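Long-range contacts in flagellar hook protein FlgE (Caulobacter crescentus CB15, PDB 5AY6), which forms the flagellar hook, the universal joint that probably passes motor torque to the filament, this chain being a central fragment of the protein: residues N194-L200 with S216-F222; T89-V93 with G133-A137; T244-Y250 with P265-D270; I77-V83 with S94-K100. One frame throughout, in Å; residues are numbered along the deposited sequence.

Contact 1: N194-L200 with S216-F222; sequences NQWYAEL and STGIIEF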
loop_
_atom_site.group_PDB
_atom_site.type_symbol
_atom_site.label_atom_id
_atom_site.label_comp_id
_atom_site.label_asym_id
_atom_site.label_seq_id
_atom_site.Cartn_x
_atom_site.Cartn_y
_atom_site.Cartn_z
ATOM N N ASN A 194 1.872 -10.210 8.304
ATOM C CA ASN A 194 3.158 -10.389 7.637
ATOM C C ASN A 194 3.199 -9.713 6.279
ATOM O O ASN A 194 3.917 -10.141 5.375
ATOM C CB ASN A 194 3.472 -11.878 7.500
ATOM C CG ASN A 194 3.513 -12.574 8.837
ATOM O OD1 ASN A 194 4.227 -12.146 9.744
ATOM N ND2 ASN A 194 2.727 -13.632 8.979
ATOM N N GLN A 195 2.433 -8.636 6.161
ATOM C CA GLN A 195 2.241 -7.957 4.893
ATOM C C GLN A 195 2.786 -6.537 4.955
ATOM O O GLN A 195 2.584 -5.833 5.943
ATOM C CB GLN A 195 0.758 -7.943 4.540
ATOM C CG GLN A 195 0.406 -7.115 3.331
ATOM C CD GLN A 195 -1.073 -6.828 3.261
ATOM O OE1 GLN A 195 -1.585 -5.964 3.980
ATOM N NE2 GLN A 195 -1.779 -7.565 2.411
ATOM N N TRP A 196 3.484 -6.125 3.904
ATOM C CA TRP A 196 4.041 -4.778 3.830
ATOM C C TRP A 196 3.723 -4.142 2.472
ATOM O O TRP A 196 3.630 -4.845 1.466
ATOM C CB TRP A 196 5.557 -4.810 4.058
ATOM C CG TRP A 196 5.970 -5.271 5.436
ATOM C CD1 TRP A 196 5.814 -6.523 5.968
ATOM C CD2 TRP A 196 6.613 -4.485 6.449
ATOM N NE1 TRP A 196 6.312 -6.560 7.247
ATOM C CE2 TRP A 196 6.811 -5.325 7.565
ATOM C CE3 TRP A 196 7.043 -3.158 6.517
ATOM C CZ2 TRP A 196 7.420 -4.874 8.738
ATOM C CZ3 TRP A 196 7.646 -2.712 7.684
ATOM C CH2 TRP A 196 7.825 -3.569 8.779
ATOM N N TYR A 197 3.540 -2.824 2.450
ATOM C CA TYR A 197 3.386 -2.087 1.194
ATOM C C TYR A 197 4.741 -1.511 0.807
ATOM O O TYR A 197 5.402 -0.866 1.625
ATOM C CB TYR A 197 2.346 -0.966 1.324
ATOM C CG TYR A 197 0.940 -1.441 1.608
ATOM C CD1 TYR A 197 0.556 -2.747 1.330
ATOM C CD2 TYR A 197 -0.008 -0.581 2.149
ATOM C CE1 TYR A 197 -0.730 -3.183 1.584
ATOM C CE2 TYR A 197 -1.297 -1.011 2.411
ATOM C CZ TYR A 197 -1.653 -2.311 2.123
ATOM O OH TYR A 197 -2.936 -2.744 2.371
ATOM N N ALA A 198 5.165 -1.753 -0.430
ATOM C CA ALA A 198 6.511 -1.376 -0.847
ATOM C C ALA A 198 6.530 -0.514 -2.100
ATOM O O ALA A 198 5.661 -0.630 -2.963
ATOM C CB ALA A 198 7.351 -2.624 -1.068
ATOM N N GLU A 199 7.523 0.365 -2.179
ATOM C CA GLU A 199 7.794 1.114 -3.398
ATOM C C GLU A 199 9.282 1.094 -3.694
ATOM O O GLU A 199 10.111 1.169 -2.785
ATOM C CB GLU A 199 7.308 2.566 -3.285
ATOM C CG GLU A 199 5.823 2.703 -3.003
ATOM C CD GLU A 199 5.400 4.130 -2.693
ATOM O OE1 GLU A 199 5.972 5.082 -3.272
ATOM O OE2 GLU A 199 4.484 4.293 -1.865
ATOM N N LEU A 200 9.615 0.970 -4.971
ATOM C CA LEU A 200 10.962 1.241 -5.431
ATOM C C LEU A 200 10.946 2.631 -6.051
ATOM O O LEU A 200 10.003 2.983 -6.751
ATOM C CB LEU A 200 11.427 0.187 -6.433
ATOM C CG LEU A 200 11.863 -1.144 -5.812
ATOM C CD1 LEU A 200 12.017 -2.203 -6.892
ATOM C CD2 LEU A 200 13.160 -0.966 -5.042
ATOM N N SER A 216 8.327 1.610 -9.117
ATOM C CA SER A 216 7.315 0.562 -9.061
ATOM C C SER A 216 6.750 0.429 -7.658
ATOM O O SER A 216 7.314 0.946 -6.697
ATOM C CB SER A 216 7.898 -0.777 -9.507
ATOM O OG SER A 216 8.856 -1.222 -8.562
ATOM N N THR A 217 5.624 -0.265 -7.544
ATOM C CA THR A 217 5.003 -0.489 -6.244
ATOM C C THR A 217 4.560 -1.936 -6.140
ATOM O O THR A 217 4.394 -2.615 -7.155
ATOM C CB THR A 217 3.788 0.429 -6.015
ATOM O OG1 THR A 217 2.711 0.023 -6.867
ATOM C CG2 THR A 217 4.140 1.879 -6.307
ATOM N N GLY A 218 4.364 -2.412 -4.917
ATOM C CA GLY A 218 3.944 -3.783 -4.728
ATOM C C GLY A 218 3.696 -4.134 -3.278
ATOM O O GLY A 218 4.176 -3.456 -2.369
ATOM N N ILE A 219 2.930 -5.197 -3.072
ATOM C CA ILE A 219 2.697 -5.741 -1.746
ATOM C C ILE A 219 3.637 -6.917 -1.521
ATOM O O ILE A 219 3.676 -7.856 -2.316
ATOM C CB ILE A 219 1.239 -6.184 -1.567
ATOM C CG1 ILE A 219 0.300 -5.002 -1.824
ATOM C CG2 ILE A 219 1.029 -6.748 -0.175
ATOM C CD1 ILE A 219 -1.173 -5.339 -1.714
ATOM N N ILE A 220 4.417 -6.845 -0.449
ATOM C CA ILE A 220 5.363 -7.901 -0.123
ATOM C C ILE A 220 4.802 -8.752 1.011
ATOM O O ILE A 220 4.252 -8.220 1.978
ATOM C CB ILE A 220 6.738 -7.317 0.271
ATOM C CG1 ILE A 220 7.385 -6.627 -0.933
ATOM C CG2 ILE A 220 7.660 -8.400 0.800
ATOM C CD1 ILE A 220 8.740 -6.020 -0.629
ATOM N N GLU A 221 4.922 -10.073 0.880
ATOM C CA GLU A 221 4.432 -10.985 1.906
ATOM C C GLU A 221 5.570 -11.799 2.512
ATOM O O GLU A 221 6.529 -12.164 1.826
ATOM C CB GLU A 221 3.372 -11.928 1.332
ATOM C CG GLU A 221 2.130 -11.233 0.791
ATOM C CD GLU A 221 1.080 -10.967 1.858
ATOM O OE1 GLU A 221 1.451 -10.736 3.028
ATOM O OE2 GLU A 221 -0.123 -10.985 1.521
ATOM N N PHE A 222 5.461 -12.078 3.804
ATOM C CA PHE A 222 6.414 -12.959 4.467
ATOM C C PHE A 222 5.695 -14.174 5.037
ATOM O O PHE A 222 4.480 -14.158 5.219
ATOM C CB PHE A 222 7.162 -12.219 5.576
ATOM C CG PHE A 222 8.045 -11.112 5.077
ATOM C CD1 PHE A 222 7.553 -9.822 4.936
ATOM C CD2 PHE A 222 9.368 -11.358 4.753
ATOM C CE1 PHE A 222 8.363 -8.802 4.482
ATOM C CE2 PHE A 222 10.185 -10.343 4.296
ATOM C CZ PHE A 222 9.681 -9.060 4.158
#

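Contact 2: T89-V93 with G133-A137; sequences TNELV and GADDA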
loop_
_atom_site.group_PDB
_atom_site.type_symbol
_atom_site.label_atom_id
_atom_site.label_comp_id
_atom_site.label_asym_id
_atom_site.label_seq_id
_atom_site.Cartn_x
_atom_site.Cartn_y
_atom_site.Cartn_z
ATOM N N THR A 89 -18.762 10.971 -7.255
ATOM C CA THR A 89 -19.913 11.415 -6.470
ATOM C C THR A 89 -19.785 11.158 -4.966
ATOM O O THR A 89 -20.596 11.659 -4.188
ATOM C CB THR A 89 -21.205 10.733 -6.946
ATOM O OG1 THR A 89 -21.226 9.382 -6.472
ATOM C CG2 THR A 89 -21.293 10.745 -8.468
ATOM N N ASN A 90 -18.787 10.357 -4.584
ATOM C CA ASN A 90 -18.473 10.037 -3.185
ATOM C C ASN A 90 -19.527 9.185 -2.468
ATOM O O ASN A 90 -19.461 9.000 -1.251
ATOM C CB ASN A 90 -18.228 11.327 -2.394
ATOM C CG ASN A 90 -17.226 12.241 -3.076
ATOM O OD1 ASN A 90 -17.602 13.220 -3.715
ATOM N ND2 ASN A 90 -15.943 11.911 -2.958
ATOM N N GLU A 91 -20.484 8.651 -3.223
ATOM C CA GLU A 91 -21.503 7.767 -2.661
ATOM C C GLU A 91 -20.971 6.354 -2.482
ATOM O O GLU A 91 -20.125 5.905 -3.256
ATOM C CB GLU A 91 -22.737 7.708 -3.560
ATOM C CG GLU A 91 -23.343 9.039 -3.929
ATOM C CD GLU A 91 -24.359 8.898 -5.046
ATOM O OE1 GLU A 91 -23.941 8.750 -6.217
ATOM O OE2 GLU A 91 -25.573 8.922 -4.753
ATOM N N LEU A 92 -21.483 5.646 -1.478
ATOM C CA LEU A 92 -21.176 4.228 -1.331
ATOM C C LEU A 92 -21.745 3.458 -2.517
ATOM O O LEU A 92 -22.907 3.641 -2.884
ATOM C CB LEU A 92 -21.736 3.672 -0.019
ATOM C CG LEU A 92 -21.369 2.210 0.249
ATOM C CD1 LEU A 92 -19.879 2.075 0.523
ATOM C CD2 LEU A 92 -22.180 1.628 1.396
ATOM N N VAL A 93 -20.924 2.606 -3.119
ATOM C CA VAL A 93 -21.334 1.850 -4.299
ATOM C C VAL A 93 -21.470 0.363 -3.976
ATOM O O VAL A 93 -22.362 -0.313 -4.487
ATOM C CB VAL A 93 -20.335 2.053 -5.465
ATOM C CG1 VAL A 93 -20.558 1.034 -6.570
ATOM C CG2 VAL A 93 -20.461 3.463 -6.018
ATOM N N GLY A 133 -24.165 14.234 4.309
ATOM C CA GLY A 133 -23.018 14.565 3.484
ATOM C C GLY A 133 -22.493 13.413 2.647
ATOM O O GLY A 133 -23.204 12.437 2.388
ATOM N N ALA A 134 -21.241 13.536 2.213
ATOM C CA ALA A 134 -20.610 12.504 1.395
ATOM C C ALA A 134 -20.363 11.254 2.222
ATOM O O ALA A 134 -19.845 11.337 3.337
ATOM C CB ALA A 134 -19.311 13.014 0.805
ATOM N N ASP A 135 -20.735 10.098 1.679
ATOM C CA ASP A 135 -20.551 8.836 2.386
ATOM C C ASP A 135 -19.090 8.617 2.789
ATOM O O ASP A 135 -18.808 8.073 3.855
ATOM C CB ASP A 135 -21.034 7.664 1.530
ATOM C CG ASP A 135 -22.535 7.651 1.349
ATOM O OD1 ASP A 135 -23.241 8.333 2.119
ATOM O OD2 ASP A 135 -23.010 6.951 0.429
ATOM N N ASP A 136 -18.164 9.064 1.943
ATOM C CA ASP A 136 -16.749 8.783 2.162
ATOM C C ASP A 136 -16.046 9.850 3.005
ATOM O O ASP A 136 -14.818 9.863 3.100
ATOM C CB ASP A 136 -16.027 8.608 0.813
ATOM C CG ASP A 136 -15.919 9.901 0.015
ATOM O OD1 ASP A 136 -16.497 10.933 0.426
ATOM O OD2 ASP A 136 -15.253 9.880 -1.045
ATOM N N ALA A 137 -16.822 10.732 3.627
ATOM C CA ALA A 137 -16.254 11.840 4.388
ATOM C C ALA A 137 -15.311 11.379 5.499
ATOM O O ALA A 137 -14.239 11.948 5.685
ATOM C CB ALA A 137 -17.361 12.693 4.977
#

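Contact 3: T244-Y250 with P265-D270; sequences TIKSSGY and PPTWAD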
loop_
_atom_site.group_PDB
_atom_site.type_symbol
_atom_site.label_atom_id
_atom_site.label_comp_id
_atom_site.label_asym_id
_atom_site.label_seq_id
_atom_site.Cartn_x
_atom_site.Cartn_y
_atom_site.Cartn_z
ATOM N N THR A 244 14.139 -2.359 -14.828
ATOM C CA THR A 244 14.849 -1.713 -15.922
ATOM C C THR A 244 14.492 -0.232 -15.958
ATOM O O THR A 244 13.322 0.127 -16.059
ATOM C CB THR A 244 14.519 -2.345 -17.295
ATOM O OG1 THR A 244 14.890 -3.728 -17.298
ATOM C CG2 THR A 244 15.278 -1.631 -18.406
ATOM N N ILE A 245 15.502 0.621 -15.851
ATOM C CA ILE A 245 15.318 2.055 -16.033
ATOM C C ILE A 245 15.843 2.410 -17.419
ATOM O O ILE A 245 16.994 2.118 -17.737
ATOM C CB ILE A 245 16.048 2.873 -14.952
ATOM C CG1 ILE A 245 15.570 2.455 -13.562
ATOM C CG2 ILE A 245 15.816 4.361 -15.171
ATOM C CD1 ILE A 245 16.266 3.172 -12.426
ATOM N N LYS A 246 14.999 3.012 -18.252
ATOM C CA LYS A 246 15.383 3.254 -19.640
ATOM C C LYS A 246 16.385 4.384 -19.750
ATOM O O LYS A 246 16.484 5.226 -18.858
ATOM C CB LYS A 246 14.153 3.553 -20.500
ATOM C CG LYS A 246 13.063 2.506 -20.387
ATOM C CD LYS A 246 13.556 1.119 -20.782
ATOM C CE LYS A 246 13.415 0.886 -22.279
ATOM N NZ LYS A 246 13.796 -0.507 -22.658
ATOM N N SER A 247 17.121 4.382 -20.859
ATOM C CA SER A 247 18.138 5.376 -21.157
ATOM C C SER A 247 17.588 6.791 -21.116
ATOM O O SER A 247 16.396 7.007 -21.328
ATOM C CB SER A 247 18.735 5.102 -22.543
ATOM O OG SER A 247 19.679 6.089 -22.915
ATOM N N SER A 248 18.457 7.753 -20.834
ATOM C CA SER A 248 18.110 9.142 -21.058
ATOM C C SER A 248 17.643 9.253 -22.503
ATOM O O SER A 248 18.246 8.660 -23.396
ATOM C CB SER A 248 19.299 10.064 -20.789
ATOM O OG SER A 248 19.680 10.026 -19.424
ATOM N N GLY A 249 16.540 9.959 -22.722
ATOM C CA GLY A 249 16.049 10.182 -24.067
ATOM C C GLY A 249 15.286 9.031 -24.698
ATOM O O GLY A 249 14.910 9.119 -25.867
ATOM N N TYR A 250 15.044 7.957 -23.947
ATOM C CA TYR A 250 14.266 6.846 -24.489
ATOM C C TYR A 250 12.831 7.263 -24.769
ATOM O O TYR A 250 12.155 7.809 -23.898
ATOM C CB TYR A 250 14.250 5.634 -23.548
ATOM C CG TYR A 250 13.326 4.531 -24.048
ATOM C CD1 TYR A 250 13.704 3.707 -25.103
ATOM C CD2 TYR A 250 12.070 4.333 -23.482
ATOM C CE1 TYR A 250 12.861 2.703 -25.572
ATOM C CE2 TYR A 250 11.222 3.338 -23.946
ATOM C CZ TYR A 250 11.621 2.530 -24.992
ATOM O OH TYR A 250 10.783 1.544 -25.452
ATOM N N PRO A 265 7.490 3.931 -18.903
ATOM C CA PRO A 265 8.389 3.268 -17.955
ATOM C C PRO A 265 9.343 4.259 -17.308
ATOM O O PRO A 265 9.537 5.351 -17.850
ATOM C CB PRO A 265 9.154 2.271 -18.834
ATOM C CG PRO A 265 9.149 2.902 -20.191
ATOM C CD PRO A 265 7.785 3.550 -20.296
ATOM N N PRO A 266 9.925 3.888 -16.158
ATOM C CA PRO A 266 10.972 4.708 -15.548
ATOM C C PRO A 266 12.078 4.980 -16.553
ATOM O O PRO A 266 12.629 4.048 -17.142
ATOM C CB PRO A 266 11.471 3.843 -14.378
ATOM C CG PRO A 266 11.012 2.454 -14.702
ATOM C CD PRO A 266 9.709 2.635 -15.418
ATOM N N THR A 267 12.370 6.257 -16.762
ATOM C CA THR A 267 13.320 6.693 -17.772
ATOM C C THR A 267 14.241 7.740 -17.146
ATOM O O THR A 267 13.756 8.695 -16.552
ATOM C CB THR A 267 12.588 7.289 -19.001
ATOM O OG1 THR A 267 11.624 6.349 -19.503
ATOM C CG2 THR A 267 13.568 7.655 -20.102
ATOM N N TRP A 268 15.555 7.550 -17.264
ATOM C CA TRP A 268 16.537 8.478 -16.699
ATOM C C TRP A 268 16.321 9.902 -17.206
ATOM O O TRP A 268 15.998 10.112 -18.373
ATOM C CB TRP A 268 17.969 8.046 -17.042
ATOM C CG TRP A 268 18.471 6.812 -16.355
ATOM C CD1 TRP A 268 18.975 5.689 -16.954
ATOM C CD2 TRP A 268 18.546 6.580 -14.946
ATOM N NE1 TRP A 268 19.353 4.773 -16.004
ATOM C CE2 TRP A 268 19.102 5.296 -14.758
ATOM C CE3 TRP A 268 18.198 7.331 -13.816
ATOM C CZ2 TRP A 268 19.313 4.743 -13.497
ATOM C CZ3 TRP A 268 18.409 6.780 -12.559
ATOM C CH2 TRP A 268 18.961 5.500 -12.413
ATOM N N ALA A 269 16.507 10.878 -16.325
ATOM C CA ALA A 269 16.400 12.277 -16.716
ATOM C C ALA A 269 17.360 12.574 -17.862
ATOM O O ALA A 269 18.483 12.068 -17.887
ATOM C CB ALA A 269 16.682 13.187 -15.532
ATOM N N ASP A 270 16.905 13.371 -18.821
ATOM C CA ASP A 270 17.734 13.792 -19.948
ATOM C C ASP A 270 19.116 14.305 -19.557
ATOM O O ASP A 270 20.128 13.929 -20.160
ATOM C CB ASP A 270 17.036 14.898 -20.727
ATOM C CG ASP A 270 17.877 15.415 -21.885
ATOM O OD1 ASP A 270 18.456 14.593 -22.631
ATOM O OD2 ASP A 270 17.994 16.653 -22.029
HETATM O O HOH W 1 15.158 11.169 -20.643
HETATM O O HOH W 2 10.237 6.892 -22.054
#

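Contact 4: I77-V83 with S94-K100; sequences IVATGKV and SSTIDYK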
loop_
_atom_site.group_PDB
_atom_site.type_symbol
_atom_site.label_atom_id
_atom_site.label_comp_id
_atom_site.label_asym_id
_atom_site.label_seq_id
_atom_site.Cartn_x
_atom_site.Cartn_y
_atom_site.Cartn_z
ATOM N N ILE A 77 -12.409 -7.741 16.509
ATOM C CA ILE A 77 -13.074 -7.532 15.227
ATOM C C ILE A 77 -14.369 -8.337 15.160
ATOM O O ILE A 77 -14.347 -9.564 15.216
ATOM C CB ILE A 77 -12.155 -7.916 14.051
ATOM C CG1 ILE A 77 -10.897 -7.045 14.064
ATOM C CG2 ILE A 77 -12.890 -7.796 12.726
ATOM C CD1 ILE A 77 -9.859 -7.450 13.042
ATOM N N VAL A 78 -15.502 -7.646 15.063
ATOM C CA VAL A 78 -16.785 -8.333 14.944
ATOM C C VAL A 78 -17.275 -8.358 13.496
ATOM O O VAL A 78 -18.122 -9.171 13.139
ATOM C CB VAL A 78 -17.870 -7.681 15.830
ATOM C CG1 VAL A 78 -17.432 -7.682 17.284
ATOM C CG2 VAL A 78 -18.170 -6.271 15.365
ATOM N N ALA A 79 -16.738 -7.464 12.668
ATOM C CA ALA A 79 -17.137 -7.378 11.266
ATOM C C ALA A 79 -16.028 -6.747 10.434
ATOM O O ALA A 79 -15.290 -5.888 10.917
ATOM C CB ALA A 79 -18.426 -6.584 11.122
ATOM N N THR A 80 -15.918 -7.165 9.180
ATOM C CA THR A 80 -14.830 -6.697 8.335
ATOM C C THR A 80 -15.167 -6.866 6.856
ATOM O O THR A 80 -16.024 -7.674 6.493
ATOM C CB THR A 80 -13.514 -7.445 8.663
ATOM O OG1 THR A 80 -12.420 -6.860 7.943
ATOM C CG2 THR A 80 -13.626 -8.922 8.304
ATOM N N GLY A 81 -14.502 -6.086 6.009
ATOM C CA GLY A 81 -14.668 -6.217 4.572
ATOM C C GLY A 81 -14.091 -5.058 3.784
ATOM O O GLY A 81 -13.219 -4.331 4.265
ATOM N N LYS A 82 -14.583 -4.889 2.561
ATOM C CA LYS A 82 -14.146 -3.796 1.707
ATOM C C LYS A 82 -15.330 -2.924 1.312
ATOM O O LYS A 82 -16.422 -3.430 1.048
ATOM C CB LYS A 82 -13.438 -4.335 0.461
ATOM C CG LYS A 82 -12.825 -3.261 -0.417
ATOM C CD LYS A 82 -11.816 -3.839 -1.394
ATOM C CE LYS A 82 -12.478 -4.728 -2.432
ATOM N NZ LYS A 82 -11.518 -5.126 -3.507
ATOM N N VAL A 83 -15.116 -1.612 1.302
ATOM C CA VAL A 83 -16.111 -0.678 0.788
ATOM C C VAL A 83 -15.575 0.005 -0.462
ATOM O O VAL A 83 -14.366 0.141 -0.641
ATOM C CB VAL A 83 -16.505 0.392 1.827
ATOM C CG1 VAL A 83 -17.290 -0.237 2.956
ATOM C CG2 VAL A 83 -15.269 1.106 2.361
ATOM N N SER A 94 -20.592 -0.139 -3.114
ATOM C CA SER A 94 -20.663 -1.539 -2.706
ATOM C C SER A 94 -19.954 -1.772 -1.377
ATOM O O SER A 94 -18.998 -1.070 -1.035
ATOM C CB SER A 94 -20.063 -2.446 -3.774
ATOM O OG SER A 94 -18.649 -2.412 -3.725
ATOM N N SER A 95 -20.439 -2.767 -0.637
ATOM C CA SER A 95 -19.852 -3.169 0.638
ATOM C C SER A 95 -19.804 -4.689 0.759
ATOM O O SER A 95 -20.777 -5.371 0.438
ATOM C CB SER A 95 -20.646 -2.589 1.812
ATOM O OG SER A 95 -20.236 -3.179 3.040
ATOM N N THR A 96 -18.672 -5.216 1.216
ATOM C CA THR A 96 -18.572 -6.637 1.526
ATOM C C THR A 96 -18.404 -6.847 3.025
ATOM O O THR A 96 -18.017 -7.930 3.466
ATOM C CB THR A 96 -17.394 -7.312 0.798
ATOM O OG1 THR A 96 -16.154 -6.779 1.285
ATOM C CG2 THR A 96 -17.498 -7.103 -0.713
ATOM N N ILE A 97 -18.683 -5.808 3.806
ATOM C CA ILE A 97 -18.579 -5.912 5.258
ATOM C C ILE A 97 -19.580 -6.930 5.776
ATOM O O ILE A 97 -20.774 -6.856 5.483
ATOM C CB ILE A 97 -18.819 -4.558 5.959
ATOM C CG1 ILE A 97 -17.903 -3.479 5.383
ATOM C CG2 ILE A 97 -18.584 -4.682 7.461
ATOM C CD1 ILE A 97 -18.150 -2.098 5.975
ATOM N N ASP A 98 -19.080 -7.890 6.542
ATOM C CA ASP A 98 -19.895 -8.968 7.083
ATOM C C ASP A 98 -19.246 -9.397 8.396
ATOM O O ASP A 98 -18.127 -8.973 8.687
ATOM C CB ASP A 98 -19.972 -10.133 6.092
ATOM C CG ASP A 98 -21.202 -10.998 6.290
ATOM O OD1 ASP A 98 -21.932 -10.807 7.287
ATOM O OD2 ASP A 98 -21.438 -11.877 5.435
ATOM N N TYR A 99 -19.925 -10.223 9.187
ATOM C CA TYR A 99 -19.356 -10.640 10.468
ATOM C C TYR A 99 -18.070 -11.431 10.226
ATOM O O TYR A 99 -17.922 -12.074 9.187
ATOM C CB TYR A 99 -20.372 -11.446 11.296
ATOM C CG TYR A 99 -20.692 -12.850 10.810
ATOM C CD1 TYR A 99 -19.899 -13.935 11.175
ATOM C CD2 TYR A 99 -21.815 -13.099 10.028
ATOM C CE1 TYR A 99 -20.196 -15.222 10.750
ATOM C CE2 TYR A 99 -22.123 -14.384 9.600
ATOM C CZ TYR A 99 -21.310 -15.441 9.964
ATOM O OH TYR A 99 -21.609 -16.720 9.543
ATOM N N LYS A 100 -17.129 -11.360 11.165
ATOM C CA LYS A 100 -15.831 -12.017 10.979
ATOM C C LYS A 100 -15.956 -13.534 10.862
ATOM O O LYS A 100 -16.473 -14.197 11.763
ATOM C CB LYS A 100 -14.873 -11.677 12.125
ATOM C CG LYS A 100 -13.507 -12.354 11.986
ATOM C CD LYS A 100 -12.537 -11.906 13.065
ATOM C CE LYS A 100 -13.035 -12.282 14.448
ATOM N NZ LYS A 100 -12.139 -11.761 15.517
HETATM O O HOH W 3 -10.046 -9.716 16.395
HETATM O O HOH W 4 -16.280 -9.856 4.555
HETATM O O HOH W 5 -17.161 -3.641 -1.949
#

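Contact 1: N194-L200 with S216-F222
Seven main-chain hydrogen bonds hold these antiparallel strands. W196 N to I220 O and I220 N to W196 O are both 2.9 Å; A198 N reaches G218 O at 2.8 Å, with G218 N to A198 O at 2.9 Å; L200 N to S216 O (2.9 Å) and S216 N to L200 O (3.2 Å) close one end. At the other, N194 O, still in loop, accepts from F222 N at 2.9 Å. Between these pairs the backbone turns outward: Y197 and E199 bond to L188 and S186 of strand 180-189, E221 to strand 228-230. W196, A198, L200 and I220 form a largely apolar face, small A198 opposite G218; at its end the F222 ring edge meets the W196 face, an offset edge-to-face pair (centroid 5.5 Å from that of the five-membered ring, planes at 81°). Outside the two segments, Q195 OE1 accepts from G192 N, Y197 OH bonds S54 O, S216 OG bonds L234 O, N194 OD1 bonds Q292, and the E199 carboxylate is held by Y145, M152, S153 and Q214. Such chemistry implies an interior strand pair of the FlaE D2 region, its buried carboxylate paid for by several donors.

Contact 2: T89-V93 with G133-A137
A type I beta turn, A134 to A137, leads into the short helix 137-140 and packs on the turn of the hairpin formed by strands 76-86 and 92-99, within the third domain of FlgE. Three residues carry the contact: N90, D135 and D136. N90 has the largest buried area, 78 Å². Its backbone is in the left-handed region (phi 68°, psi 10°), which asparagine tolerates better than most residues and which suits the hairpin's connecting turn. Its CA-to-CB bond points toward the loop, laying N90 CB 3.8 Å from A134 CB, while N90 ND2 donates to D136 OD2 at 2.9 Å; an amide is thus matched to a carboxylate. N90 O accepts a weak hydrogen bond from D136 N at 3.4 Å. D136 itself stands at the N-cap position of the helix, but its carboxylate makes no capping bond and is spent on N90 instead; its side chain also touches Y85. D135 works with both oxygens: OD1 accepts from the backbone of N130 in its own loop, so that OD2 is presented to the hairpin. L92 sends its apolar chain away, among M109, L123 and V129, and offers its main chain to the aspartate. The bond is nearly linear: L92 N lies 2.8 Å from D135 OD2, with an angle of 174° at the hydrogen.

Contact 3: T244-Y250 with P265-D270
The methyl CG2 of I245 sits like a knob on the indole of W268, 3.5 Å from the centroid of the five-membered ring and 12° off its normal, a close CH-pi contact. The flat tryptophan, with 94 Å² buried here, suits this place because it offers a broad face to the isoleucine while its edge runs along S247 CA and S248 N. I245 also rests beside P266, I245 CG1 being 4.4 Å from P266 CB, and both residues reach I215 and L207, which continue the apolar patch. P265 fits more loosely, its CG lying against both K246 CG (3.9 Å) and Y250 CE2 (4.3 Å). T267 CG2 abuts the open end of the type II turn S247-Y250, 3.1 Å from S247 O and 4.1 Å from Y250 CB; G249 supplies the positive phi that this turn needs. Two backbone bonds fix the alignment, K246 N to P266 O (2.8 Å) and W268 N to K246 O (3.0 Å), and S248 OG donates to A269 O (2.8 Å). Two waters bridge the segments: one links G249 N to W268 O, another Y250 O to T267 OG1. With a single bridge, K246-T267, this is characteristic of a proline-rich loop folded back along the end of an edge strand, 242-245 in the mixed sheet.

Contact 4: I77-V83 with S94-K100
Halfway along this hairpin a side chain replaces a main-chain acceptor: K82 N donates to T96 OG1 at 2.8 Å, while T96 N donates to K82 O at 2.9 Å. T96 leaves the strand conformation, and its carbonyl shares a water with T80 O. The ST turn, with I97 N bonded to S95 OG at 3.1 Å, accompanies this break. G81 lies against the break, its CA 4.0 Å from I97 CA; a CB would clash with T96 O and I97 N, so glycine is required. Regular pairing resumes at T80: T80 N to D98 O (2.9 Å), D98 N to T80 O (3.1 Å), then K100 N to V78 O (3.1 Å). Branched apolar residues suit the inner face, where V83 CG1 meets I97 CD1 at 3.6 Å. Charged ends go elsewhere: K82 to E66, D98 to R113 and T106. V78 and A79 form a classic beta bulge against I71 of strand 64-73; the T96 break makes this an irregular edge hairpin of an antiparallel sheet.

Contacts 2 and 4 share strand 92-99 and touch, L92 CD1 lying 4.0 Å from V83 CB: contact 4 pairs that strand with 76-86, and contact 2 fastens the turn joining them to a distant loop. Contacts 1 and 3 belong to the FlaE D2 region, their nearest atoms about 6 Å apart. Contact 1 lies deepest, about 7 Å from the chain centre by its own centre, and relies on unbroken backbone pairing; contact 4, farther out, breaks its ladder with a threonine and waters. The outlying contacts 2 and 3, on loops, depend on carboxylates and on apolar packing, a few hydrogen bonds and water, respectively. Centres of contacts 3 and 4 stand about 43 Å apart, on opposite sides of the chain's centre.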